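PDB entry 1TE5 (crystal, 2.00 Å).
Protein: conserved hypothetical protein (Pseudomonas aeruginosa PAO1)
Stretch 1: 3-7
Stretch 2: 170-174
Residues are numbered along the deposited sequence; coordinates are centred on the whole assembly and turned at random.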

ATOM      1  N   GLU A   3       7.883  19.646   3.141  1.00 47.57           N
ATOM      2  CA  GLU A   3       6.747  18.768   3.399  1.00 42.99           C
ATOM      3  C   GLU A   3       6.447  17.850   2.214  1.00 37.96           C
ATOM      4  O   GLU A   3       6.585  16.636   2.328  1.00 37.01           O
ATOM      5  N   LEU A   4       6.022  18.418   1.089  1.00 36.23           N
ATOM      6  CA  LEU A   4       5.747  17.622  -0.108  1.00 32.78           C
ATOM      7  C   LEU A   4       7.075  17.287  -0.776  1.00 31.58           C
ATOM      8  O   LEU A   4       7.996  18.102  -0.786  1.00 34.34           O
ATOM      9  N   LEU A   5       7.174  16.092  -1.341  1.00 30.75           N
ATOM     10  CA  LEU A   5       8.402  15.661  -1.996  1.00 32.43           C
ATOM     11  C   LEU A   5       8.131  14.665  -3.120  1.00 30.47           C
ATOM     12  O   LEU A   5       7.675  13.550  -2.874  1.00 33.95           O
ATOM     13  N   GLY A   6       8.427  15.069  -4.349  1.00 28.60           N
ATOM     14  CA  GLY A   6       8.216  14.195  -5.479  1.00 25.23           C
ATOM     15  C   GLY A   6       9.445  14.055  -6.353  1.00 26.48           C
ATOM     16  O   GLY A   6      10.453  14.744  -6.171  1.00 24.97           O
ATOM     17  N   MET A   7       9.375  13.101  -7.272  1.00 23.51           N
ATOM     18  CA  MET A   7      10.441  12.858  -8.218  1.00 25.39           C
ATOM     19  C   MET A   7       9.890  12.160  -9.448  1.00 19.66           C
ATOM     20  O   MET A   7       9.126  11.203  -9.344  1.00 23.11           O
ATOM     21  N   PHE A 170      -3.993  24.713  -1.350  1.00 35.38           N
ATOM     22  CA  PHE A 170      -4.025  23.421  -2.010  1.00 34.63           C
ATOM     23  C   PHE A 170      -2.801  23.115  -2.863  1.00 33.66           C
ATOM     24  O   PHE A 170      -2.823  23.272  -4.080  1.00 35.41           O
ATOM     25  N   ASN A 171      -1.721  22.714  -2.207  1.00 30.21           N
ATOM     26  CA  ASN A 171      -0.503  22.337  -2.902  1.00 30.16           C
ATOM     27  C   ASN A 171      -0.678  20.828  -3.008  1.00 27.18           C
ATOM     28  O   ASN A 171      -0.990  20.174  -2.006  1.00 29.00           O
ATOM     29  N   ALA A 172      -0.538  20.272  -4.207  1.00 27.91           N
ATOM     30  CA  ALA A 172      -0.738  18.838  -4.367  1.00 25.85           C
ATOM     31  C   ALA A 172       0.151  18.162  -5.387  1.00 22.75           C
ATOM     32  O   ALA A 172       0.710  18.805  -6.275  1.00 23.42           O
ATOM     33  N   LEU A 173       0.320  16.858  -5.208  1.00 25.08           N
ATOM     34  CA  LEU A 173       1.101  16.028  -6.111  1.00 25.55           C
ATOM     35  C   LEU A 173       0.205  14.835  -6.431  1.00 26.02           C
ATOM     36  O   LEU A 173      -0.359  14.209  -5.526  1.00 29.15           O
ATOM     37  N   ILE A 174       0.031  14.558  -7.718  1.00 25.03           N
ATOM     38  CA  ILE A 174      -0.802  13.441  -8.158  1.00 24.49           C
ATOM     39  C   ILE A 174      -0.054  12.667  -9.238  1.00 21.43           C
ATOM     40  O   ILE A 174       0.674  13.252 -10.034  1.00 20.77           O
TER

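The contact between residues 3-7 and 170-174 is a small apolar packing of two strands face to face, carried mainly by Leu4 and Leu173 and without a hydrogen bond between the stretches. The strand axes run in roughly the same direction, 33° apart, and approach to 8.1 Å, a spacing that leaves room for side chains but is too wide for backbone pairing. Leu4, Asn171 and Leu173 direct their CA-to-CB bonds toward the opposing stretch, whereas Leu5 and Ala172 point away, as expected from the alternation of a strand. Both inward leucines adopt the m,t rotamer. Leu4 reaches the start of the second strand, its CD1 lying 3.8 Å from Asn171 O and 3.9 Å from Asn171 CB. Leu173 in turn packs against the first strand: its CD1 is 4.1 Å from Leu4 CB, 3.9 Å from Leu5 C and 4.0 Å from Gly6 N. The lack of a side chain at Gly6 matters here, because a CB at this position would point toward Leu173 and sit only 3.4 Å from its CD1. Asn171, with chi1 in m, offers its aliphatic CB to Leu4, while its OD1 and ND2 are hydrogen-bonded elsewhere in the structure. Glu3, Met7, Phe170 and Ile174 take no part in the contact.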

ATOM      1  CB  GLU A   3       5.520  19.588   3.820  1.00 45.15           C
ATOM      2  CG  GLU A   3       5.728  20.334   5.154  1.00 49.37           C
ATOM      3  CD  GLU A   3       4.484  21.056   5.658  1.00 51.14           C
ATOM      4  OE1 GLU A   3       3.551  20.367   6.148  1.00 53.91           O
ATOM      5  OE2 GLU A   3       4.455  22.310   5.581  1.00 48.61           O
ATOM      6  CB  LEU A   4       4.863  18.392  -1.094  1.00 29.78           C
ATOM      7  CG  LEU A   4       3.388  18.626  -0.754  1.00 34.29           C
ATOM      8  CD1 LEU A   4       2.730  19.395  -1.890  1.00 32.73           C
ATOM      9  CD2 LEU A   4       2.673  17.303  -0.526  1.00 35.04           C
ATOM     10  CB  LEU A   5       9.348  15.045  -0.956  1.00 35.00           C
ATOM     11  CG  LEU A   5      10.683  14.450  -1.398  1.00 39.33           C
ATOM     12  CD1 LEU A   5      11.497  15.442  -2.225  1.00 39.65           C
ATOM     13  CD2 LEU A   5      11.446  14.040  -0.154  1.00 42.58           C
ATOM     14  CB  MET A   7      11.559  11.989  -7.638  1.00 22.57           C
ATOM     15  CG  MET A   7      12.662  11.724  -8.674  1.00 31.55           C
ATOM     16  SD  MET A   7      13.634  10.239  -8.455  1.00 38.75           S
ATOM     17  CE  MET A   7      12.478   8.988  -8.925  1.00 42.58           C
ATOM     18  CB  PHE A 170      -5.302  23.252  -2.835  1.00 32.35           C
ATOM     19  CG  PHE A 170      -5.558  21.827  -3.258  1.00 29.78           C
ATOM     20  CD1 PHE A 170      -5.985  20.880  -2.332  1.00 30.40           C
ATOM     21  CD2 PHE A 170      -5.359  21.428  -4.577  1.00 28.97           C
ATOM     22  CE1 PHE A 170      -6.207  19.560  -2.711  1.00 30.21           C
ATOM     23  CE2 PHE A 170      -5.578  20.115  -4.964  1.00 24.68           C
ATOM     24  CZ  PHE A 170      -6.002  19.178  -4.031  1.00 26.69           C
ATOM     25  CB  ASN A 171       0.724  22.681  -2.059  1.00 30.88           C
ATOM     26  CG  ASN A 171       0.812  24.160  -1.743  1.00 34.37           C
ATOM     27  OD1 ASN A 171       1.033  24.979  -2.630  1.00 35.29           O
ATOM     28  ND2 ASN A 171       0.621  24.512  -0.476  1.00 36.53           N
ATOM     29  CB  ALA A 172      -2.198  18.561  -4.691  1.00 23.73           C
ATOM     30  CB  LEU A 173       2.389  15.534  -5.447  1.00 26.68           C
ATOM     31  CG  LEU A 173       3.369  16.544  -4.853  1.00 27.96           C
ATOM     32  CD1 LEU A 173       4.535  15.784  -4.254  1.00 23.14           C
ATOM     33  CD2 LEU A 173       3.834  17.538  -5.911  1.00 27.84           C
ATOM     34  CB  ILE A 174      -2.152  13.945  -8.701  1.00 21.23           C
ATOM     35  CG1 ILE A 174      -2.825  14.829  -7.649  1.00 27.57           C
ATOM     36  CG2 ILE A 174      -3.040  12.764  -9.049  1.00 21.71           C
ATOM     37  CD1 ILE A 174      -3.975  15.635  -8.166  1.00 28.70           C
TER